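Local atomic coordinates of CBIX (Paracoccus pantotrophus, PDB entry 4CCS), a protein that probably inserts iron into sirohydrochlorin as the terminal chelatase of siroheme biosynthesis in denitrifying alpha-proteobacteria. Residues Ala27-Pro32 and Gln214-Ile219; Gly93-Leu98 and Ala220-Ala225; His10-Asp15 and His187-Leu192. All blocks are in the same frame, centred on the assembly; numbering follows the deposited sequence. Where two conformers were deposited one is given.

Contact 1 of 3, residues Ala27-Pro32 and Gln214-Ile219; sequences AARVAP and QVPAMI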
loop_
_atom_site.group_PDB
_atom_site.type_symbol
_atom_site.label_atom_id
_atom_site.label_comp_id
_atom_site.label_asym_id
_atom_site.label_seq_id
_atom_site.Cartn_x
_atom_site.Cartn_y
_atom_site.Cartn_z
ATOM N N ALA A 27 2.150 13.668 0.193
ATOM C CA ALA A 27 3.439 14.260 -0.189
ATOM C C ALA A 27 3.813 15.434 0.731
ATOM O O ALA A 27 5.000 15.614 1.012
ATOM C CB ALA A 27 3.404 14.716 -1.634
ATOM N N ALA A 28 2.797 16.189 1.237
ATOM C CA ALA A 28 2.994 17.308 2.160
ATOM C C ALA A 28 3.475 16.833 3.541
ATOM O O ALA A 28 4.183 17.576 4.217
ATOM C CB ALA A 28 1.722 18.132 2.291
ATOM N N ARG A 29 3.122 15.594 3.945
ATOM C CA ARG A 29 3.577 15.007 5.207
ATOM C C ARG A 29 5.000 14.460 5.033
ATOM O O ARG A 29 5.797 14.530 5.971
ATOM C CB ARG A 29 2.608 13.925 5.718
ATOM C CG ARG A 29 1.277 14.475 6.245
ATOM C CD ARG A 29 0.187 13.425 6.197
ATOM N NE ARG A 29 0.283 12.483 7.313
ATOM C CZ ARG A 29 -0.078 11.202 7.263
ATOM N NH1 ARG A 29 -0.545 10.675 6.131
ATOM N NH2 ARG A 29 0.048 10.431 8.335
ATOM N N VAL A 30 5.329 13.952 3.830
ATOM C CA VAL A 30 6.662 13.449 3.473
ATOM C C VAL A 30 7.669 14.628 3.432
ATOM O O VAL A 30 8.764 14.528 4.000
ATOM C CB VAL A 30 6.633 12.643 2.132
ATOM C CG1 VAL A 30 8.037 12.313 1.613
ATOM C CG2 VAL A 30 5.793 11.368 2.261
ATOM N N ALA A 31 7.269 15.737 2.768
ATOM C CA ALA A 31 8.057 16.951 2.514
ATOM C C ALA A 31 8.962 17.436 3.695
ATOM O O ALA A 31 10.168 17.487 3.463
ATOM C CB ALA A 31 7.154 18.082 2.024
ATOM N N PRO A 32 8.440 17.740 4.932
ATOM C CA PRO A 32 9.346 18.219 6.007
ATOM C C PRO A 32 10.392 17.205 6.496
ATOM O O PRO A 32 11.315 17.583 7.225
ATOM C CB PRO A 32 8.393 18.634 7.126
ATOM C CG PRO A 32 7.171 17.828 6.905
ATOM C CD PRO A 32 7.045 17.698 5.422
ATOM N N GLN A 214 2.916 6.382 10.433
ATOM C CA GLN A 214 4.343 6.199 10.134
ATOM C C GLN A 214 4.667 6.110 8.644
ATOM O O GLN A 214 5.840 6.023 8.308
ATOM C CB GLN A 214 4.925 4.976 10.868
ATOM C CG GLN A 214 4.757 5.016 12.381
ATOM C CD GLN A 214 3.414 4.523 12.884
ATOM O OE1 GLN A 214 2.494 4.204 12.119
ATOM N NE2 GLN A 214 3.240 4.503 14.198
ATOM N N VAL A 215 3.647 6.102 7.749
ATOM C CA VAL A 215 3.901 5.994 6.309
ATOM C C VAL A 215 4.766 7.170 5.771
ATOM O O VAL A 215 5.723 6.881 5.064
ATOM C CB VAL A 215 2.602 5.768 5.478
ATOM C CG1 VAL A 215 2.863 5.937 3.979
ATOM C CG2 VAL A 215 2.000 4.395 5.776
ATOM N N PRO A 216 4.467 8.461 6.088
ATOM C CA PRO A 216 5.337 9.537 5.567
ATOM C C PRO A 216 6.835 9.348 5.903
ATOM O O PRO A 216 7.663 9.495 5.016
ATOM C CB PRO A 216 4.748 10.808 6.183
ATOM C CG PRO A 216 3.309 10.475 6.383
ATOM C CD PRO A 216 3.301 9.030 6.796
ATOM N N ALA A 217 7.164 8.935 7.143
ATOM C CA ALA A 217 8.561 8.701 7.563
ATOM C C ALA A 217 9.183 7.539 6.802
ATOM O O ALA A 217 10.325 7.641 6.364
ATOM C CB ALA A 217 8.629 8.458 9.065
ATOM N N MET A 218 8.388 6.480 6.533
ATOM C CA MET A 218 8.819 5.323 5.759
ATOM C C MET A 218 9.184 5.743 4.324
ATOM O O MET A 218 10.256 5.387 3.834
ATOM C CB MET A 218 7.718 4.231 5.788
ATOM C CG MET A 218 8.111 2.959 5.099
ATOM S SD MET A 218 6.773 1.735 4.964
ATOM C CE MET A 218 5.994 2.313 3.470
ATOM N N ILE A 219 8.309 6.527 3.660
ATOM C CA ILE A 219 8.557 7.012 2.291
ATOM C C ILE A 219 9.799 7.929 2.279
ATOM O O ILE A 219 10.656 7.787 1.409
ATOM C CB ILE A 219 7.297 7.706 1.699
ATOM C CG1 ILE A 219 6.082 6.732 1.674
ATOM C CG2 ILE A 219 7.592 8.286 0.300
ATOM C CD1 ILE A 219 4.730 7.351 1.113
#

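Contact 2 of 3, residues Gly93-Leu98 and Ala220-Ala225; sequences GSDPGL and AESIKA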
loop_
_atom_site.group_PDB
_atom_site.type_symbol
_atom_site.label_atom_id
_atom_site.label_comp_id
_atom_site.label_asym_id
_atom_site.label_seq_id
_atom_site.Cartn_x
_atom_site.Cartn_y
_atom_site.Cartn_z
ATOM N N GLY A 93 4.853 -1.369 -1.697
ATOM C CA GLY A 93 4.709 -2.770 -1.273
ATOM C C GLY A 93 6.041 -3.461 -0.931
ATOM O O GLY A 93 6.053 -4.352 -0.079
ATOM N N SER A 94 7.141 -3.042 -1.581
ATOM C CA SER A 94 8.471 -3.622 -1.349
ATOM C C SER A 94 9.313 -2.772 -0.398
ATOM O O SER A 94 10.499 -3.051 -0.202
ATOM C CB SER A 94 9.197 -3.833 -2.675
ATOM O OG SER A 94 9.542 -2.590 -3.261
ATOM N N ASP A 95 8.709 -1.737 0.210
ATOM C CA ASP A 95 9.431 -0.870 1.132
ATOM C C ASP A 95 9.982 -1.665 2.333
ATOM O O ASP A 95 9.233 -2.441 2.926
ATOM C CB ASP A 95 8.555 0.294 1.600
ATOM C CG ASP A 95 9.376 1.433 2.159
ATOM O OD1 ASP A 95 9.987 1.245 3.228
ATOM O OD2 ASP A 95 9.390 2.528 1.526
ATOM N N PRO A 96 11.296 -1.511 2.666
ATOM C CA PRO A 96 11.877 -2.265 3.789
ATOM C C PRO A 96 11.142 -2.079 5.112
ATOM O O PRO A 96 11.138 -2.994 5.917
ATOM C CB PRO A 96 13.335 -1.760 3.869
ATOM C CG PRO A 96 13.476 -0.706 2.794
ATOM C CD PRO A 96 12.359 -0.915 1.824
ATOM N N GLY A 97 10.502 -0.913 5.328
ATOM C CA GLY A 97 9.792 -0.626 6.578
ATOM C C GLY A 97 8.358 -1.141 6.657
ATOM O O GLY A 97 7.751 -1.034 7.720
ATOM N N LEU A 98 7.808 -1.695 5.561
ATOM C CA LEU A 98 6.407 -2.132 5.566
ATOM C C LEU A 98 6.106 -3.307 6.545
ATOM O O LEU A 98 5.120 -3.191 7.269
ATOM C CB LEU A 98 5.877 -2.431 4.147
ATOM C CG LEU A 98 4.342 -2.702 4.008
ATOM C CD1 LEU A 98 3.512 -1.568 4.597
ATOM C CD2 LEU A 98 3.954 -2.942 2.551
ATOM N N ALA A 220 9.882 8.853 3.249
ATOM C CA ALA A 220 11.021 9.768 3.381
ATOM C C ALA A 220 12.366 9.003 3.443
ATOM O O ALA A 220 13.321 9.380 2.756
ATOM C CB ALA A 220 10.851 10.628 4.624
ATOM N N GLU A 221 12.417 7.899 4.228
ATOM C CA GLU A 221 13.650 7.106 4.368
ATOM C C GLU A 221 14.026 6.430 3.076
ATOM O O GLU A 221 15.208 6.386 2.752
ATOM C CB GLU A 221 13.602 6.112 5.555
ATOM C CG GLU A 221 13.436 6.783 6.916
ATOM C CD GLU A 221 14.471 7.818 7.339
ATOM O OE1 GLU A 221 15.622 7.750 6.858
ATOM O OE2 GLU A 221 14.137 8.683 8.178
ATOM N N SER A 222 13.025 5.985 2.287
ATOM C CA SER A 222 13.255 5.380 0.983
ATOM C C SER A 222 13.751 6.401 -0.057
ATOM O O SER A 222 14.578 6.048 -0.891
ATOM C CB SER A 222 12.013 4.634 0.505
ATOM O OG SER A 222 11.850 3.494 1.332
ATOM N N ILE A 223 13.267 7.661 0.012
ATOM C CA ILE A 223 13.709 8.753 -0.870
ATOM C C ILE A 223 15.183 9.113 -0.521
ATOM O O ILE A 223 16.038 9.119 -1.411
ATOM C CB ILE A 223 12.779 10.003 -0.776
ATOM C CG1 ILE A 223 11.355 9.705 -1.341
ATOM C CG2 ILE A 223 13.411 11.202 -1.507
ATOM C CD1 ILE A 223 10.285 10.703 -0.878
ATOM N N LYS A 224 15.450 9.410 0.768
ATOM C CA LYS A 224 16.775 9.759 1.315
ATOM C C LYS A 224 17.847 8.736 0.921
ATOM O O LYS A 224 18.951 9.130 0.551
ATOM C CB LYS A 224 16.717 9.900 2.842
ATOM C CG LYS A 224 16.132 11.221 3.327
ATOM C CD LYS A 224 16.340 11.429 4.826
ATOM C CE LYS A 224 15.168 10.981 5.665
ATOM N NZ LYS A 224 15.358 11.313 7.102
ATOM N N ALA A 225 17.500 7.431 0.952
ATOM C CA ALA A 225 18.383 6.319 0.585
ATOM C C ALA A 225 18.721 6.305 -0.909
ATOM O O ALA A 225 19.779 5.795 -1.287
ATOM C CB ALA A 225 17.749 4.991 0.987
#

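Contact 3 of 3, residues His10-Asp15 and His187-Leu192; sequences HGQPGD and HVTDDL. With EDO (1,2-ethanediol), chain D.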
loop_
_atom_site.group_PDB
_atom_site.type_symbol
_atom_site.label_atom_id
_atom_site.label_comp_id
_atom_site.label_asym_id
_atom_site.label_seq_id
_atom_site.Cartn_x
_atom_site.Cartn_y
_atom_site.Cartn_z
ATOM N N HIS A 10 -1.771 4.941 -8.315
ATOM C CA HIS A 10 -2.556 4.385 -9.419
ATOM C C HIS A 10 -3.873 5.155 -9.441
ATOM O O HIS A 10 -4.393 5.507 -8.385
ATOM C CB HIS A 10 -2.911 2.907 -9.160
ATOM C CG HIS A 10 -1.954 1.944 -9.773
ATOM N ND1 HIS A 10 -1.582 2.040 -11.100
ATOM C CD2 HIS A 10 -1.324 0.888 -9.215
ATOM C CE1 HIS A 10 -0.717 1.058 -11.297
ATOM N NE2 HIS A 10 -0.540 0.336 -10.192
ATOM N N GLY A 11 -4.436 5.415 -10.621
ATOM C CA GLY A 11 -5.729 6.100 -10.592
ATOM C C GLY A 11 -6.850 5.091 -10.309
ATOM O O GLY A 11 -6.654 3.876 -10.441
ATOM N N GLN A 12 -8.014 5.597 -9.905
ATOM C CA GLN A 12 -9.202 4.774 -9.668
ATOM C C GLN A 12 -10.378 5.459 -10.374
ATOM O O GLN A 12 -10.259 6.652 -10.669
ATOM C CB GLN A 12 -9.474 4.625 -8.153
ATOM C CG GLN A 12 -8.448 3.728 -7.440
ATOM C CD GLN A 12 -8.615 2.275 -7.810
ATOM O OE1 GLN A 12 -9.519 1.603 -7.332
ATOM N NE2 GLN A 12 -7.823 1.779 -8.748
ATOM N N PRO A 13 -11.518 4.751 -10.606
ATOM C CA PRO A 13 -12.682 5.402 -11.244
ATOM C C PRO A 13 -13.239 6.536 -10.378
ATOM O O PRO A 13 -12.987 6.589 -9.168
ATOM C CB PRO A 13 -13.696 4.259 -11.387
ATOM C CG PRO A 13 -12.858 3.024 -11.418
ATOM C CD PRO A 13 -11.745 3.295 -10.458
ATOM N N GLY A 14 -13.972 7.461 -11.006
ATOM C CA GLY A 14 -14.602 8.586 -10.322
ATOM C C GLY A 14 -13.883 9.893 -10.578
ATOM O O GLY A 14 -12.986 9.959 -11.414
ATOM N N ASP A 15 -14.275 10.934 -9.845
ATOM C CA ASP A 15 -13.690 12.269 -9.922
ATOM C C ASP A 15 -12.208 12.191 -9.487
ATOM O O ASP A 15 -11.936 11.766 -8.361
ATOM C CB ASP A 15 -14.470 13.236 -9.004
ATOM C CG ASP A 15 -14.079 14.707 -9.060
ATOM O OD1 ASP A 15 -13.067 15.041 -9.727
ATOM O OD2 ASP A 15 -14.774 15.520 -8.442
ATOM N N HIS A 187 -8.484 0.971 -1.784
ATOM C CA HIS A 187 -9.125 0.195 -0.723
ATOM C C HIS A 187 -10.664 0.204 -0.884
ATOM O O HIS A 187 -11.270 -0.863 -0.916
ATOM C CB HIS A 187 -8.738 0.741 0.660
ATOM C CG HIS A 187 -9.465 0.092 1.805
ATOM N ND1 HIS A 187 -10.247 0.836 2.684
ATOM C CD2 HIS A 187 -9.512 -1.211 2.176
ATOM C CE1 HIS A 187 -10.726 -0.036 3.562
ATOM N NE2 HIS A 187 -10.311 -1.279 3.299
ATOM N N VAL A 188 -11.276 1.403 -0.979
ATOM C CA VAL A 188 -12.741 1.579 -1.092
ATOM C C VAL A 188 -13.302 0.836 -2.316
ATOM O O VAL A 188 -14.312 0.141 -2.186
ATOM C CB VAL A 188 -13.134 3.091 -1.046
ATOM C CG1 VAL A 188 -14.603 3.318 -1.419
ATOM C CG2 VAL A 188 -12.845 3.682 0.340
ATOM N N THR A 189 -12.611 0.916 -3.474
ATOM C CA THR A 189 -13.020 0.210 -4.716
ATOM C C THR A 189 -13.269 -1.297 -4.494
ATOM O O THR A 189 -14.244 -1.846 -5.022
ATOM C CB THR A 189 -11.985 0.451 -5.817
ATOM O OG1 THR A 189 -11.952 1.848 -6.114
ATOM C CG2 THR A 189 -12.242 -0.365 -7.103
ATOM N N ASP A 190 -12.409 -1.953 -3.707
ATOM C CA ASP A 190 -12.498 -3.391 -3.468
ATOM C C ASP A 190 -13.618 -3.822 -2.526
ATOM O O ASP A 190 -13.934 -5.021 -2.478
ATOM C CB ASP A 190 -11.149 -3.937 -3.008
ATOM C CG ASP A 190 -10.185 -4.196 -4.153
ATOM O OD1 ASP A 190 -10.515 -3.837 -5.315
ATOM O OD2 ASP A 190 -9.116 -4.744 -3.898
ATOM N N ASP A 191 -14.252 -2.864 -1.818
ATOM C CA ASP A 191 -15.386 -3.124 -0.923
ATOM C C ASP A 191 -15.161 -4.322 0.025
ATOM O O ASP A 191 -15.935 -5.290 0.034
ATOM C CB ASP A 191 -16.689 -3.274 -1.737
ATOM C CG ASP A 191 -17.979 -3.105 -0.949
ATOM O OD1 ASP A 191 -17.905 -2.834 0.270
ATOM O OD2 ASP A 191 -19.064 -3.290 -1.546
ATOM N N LEU A 192 -14.082 -4.245 0.818
ATOM C CA LEU A 192 -13.754 -5.254 1.831
ATOM C C LEU A 192 -14.894 -5.461 2.838
ATOM O O LEU A 192 -15.114 -6.615 3.217
ATOM C CB LEU A 192 -12.463 -4.883 2.588
ATOM C CG LEU A 192 -11.162 -5.475 2.074
ATOM C CD1 LEU A 192 -10.831 -4.962 0.689
ATOM C CD2 LEU A 192 -10.026 -5.126 3.019
HETATM C C1 EDO D . -5.105 3.910 -13.704
HETATM O O1 EDO D . -5.071 5.337 -13.664
HETATM C C2 EDO D . -3.679 3.373 -13.746
HETATM O O2 EDO D . -2.966 3.884 -12.628
#

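Contact 1 of 3, residues Ala27-Pro32 and Gln214-Ile219
Pro216 points its CG corner at one face of the Arg29 guanidinium, CG lying over the centre of that flat group, 3.6 Å from Arg29 CZ. The same ring carbon also meets the root of the arginine, since Arg29 CB lies 3.6 Å from Pro216 CG. Arg29 thus bends round the CG corner of Pro216, touching it with CB at one end and the guanidinium face at the other; the bend at chi3 (79°) turns that face to CG. Beside this contact, Val30 adds a van der Waals contact. Its CG2 branch, anti to the carbonyl carbon, approaches Pro216 CA at 3.8 Å and Ile219 CB at 4.0 Å, fitting between residues one turn apart on the facing helix. No hydrogen bond joins the two segments, and the backbones come close: Val30 CA and Pro216 CA are 4.6 Å apart. Proline suits the first turn of helix 215-226, where its missing N-H costs no helical bond, while Ile219 N to Val215 O is already a regular one. Further out, Ile219 rests on Tyr60 and Leu62, and Val215 on Phe92 and Leu101, so the helix start is packed on several sides. The example illustrates how a chain's last helix can complete a distant domain: helix 215-226, following the second parallel sheet, packs against helix 16-30 of the first, the C-terminal return crossing characteristic of the two-domain chelatase fold.

Contact 2 of 3, residues Gly93-Leu98 and Ala220-Ala225
The loop that meets Ser222 through Asp95 begins at Gly93, whose backbone is hydrogen-bonded to Phe63. Asp95 then makes the one hydrogen bond across the contact: Ser222 OG donates to Asp95 OD2 over 2.6 Å, arriving from above the carboxylate, 42° out of its plane. The reach is possible because Asp95 CG stands anti to the backbone N (chi1 -161°), carrying the carboxylate across a gap in which the alpha carbons of Asp95 and Ser222 remain 7.3 Å apart. Tyr60 OH is a second hydrogen-bonding partner of OD2. The other oxygen works locally, Asp95 OD1 receiving Gly97 N at 3.1 Å through its anti lone pair, in a nearly straight bond (165°). This is an Asx turn superposed on a type I beta turn from Asp95 to Leu98, a familiar way of starting a helix, and with both oxygens engaged the carboxylate is held against rotation. In the chelatase fold the helix launched here, 98-113, leads from the first sheet to the second, whereas helix 215-226 brings the chain back, so the bond joins the two crossings. Pro96 lies at the margin, its CD 4.5 Å from Ser222 OG. Leu98 N bonds to Asp95 O before the leucine side chain packs on Val209.

Contact 3 of 3, residues His10-Asp15 and His187-Leu192
One polar pair, Gln12 OE1 and Thr189 OG1 at 2.7 Å, makes the direct link between these segments; the same hydroxyl also lies within hydrogen-bonding reach of Ala185 O. Gln12 presents OE1 to the threonine by folding its chain at chi2 (-71°), which also turns the other end of the amide back on its own backbone. There Gln12 NE2 donates to Gly11 O over 2.9 Å, in a bent bond with an angle of 144° at the hydrogen. Helped by this inward bond, the amide stays turned with its oxygen toward Thr189. With a leucine in place of Gln12, Gly11 O would probably lose this donor and the Thr189 hydroxyl would be left with Ala185 O. Close by, a 1,2-ethanediol, probably from the crystallisation liquor, is held by its O2, 2.8 Å from His10 ND1 in the plane of the ring, and 2.9 Å from Gly11 N. His10 itself is stacked with Phe63. The loop after strand 4-9 and the end of helix 184-189 thus meet across the gap between the two domains, consistent with the interdomain cleft that in chelatases of this fold receives the tetrapyrrole.

How the contacts relate
From the N terminus the chain meets 10-15, 27-32 and 93-98, and later their partners 187-192, 214-219 and 220-225 in the same order, so all three loops cross and none nests. Contact 3 joins ends 172 positions apart, contact 1 ends 182 apart and contact 2 ends 122 apart. Contacts 1 and 2 share helix 215-226 and touch directly, Met218 CG lying 3.2 Å from Asp95 OD1, so this helix binds helix 16-30 and the 93-98 loop into one body. Contact 3 stands apart, its nearest atoms about 10 Å from contact 2 and about 12 Å from contact 1, bridging the two domains across the chain's centre from contact 2.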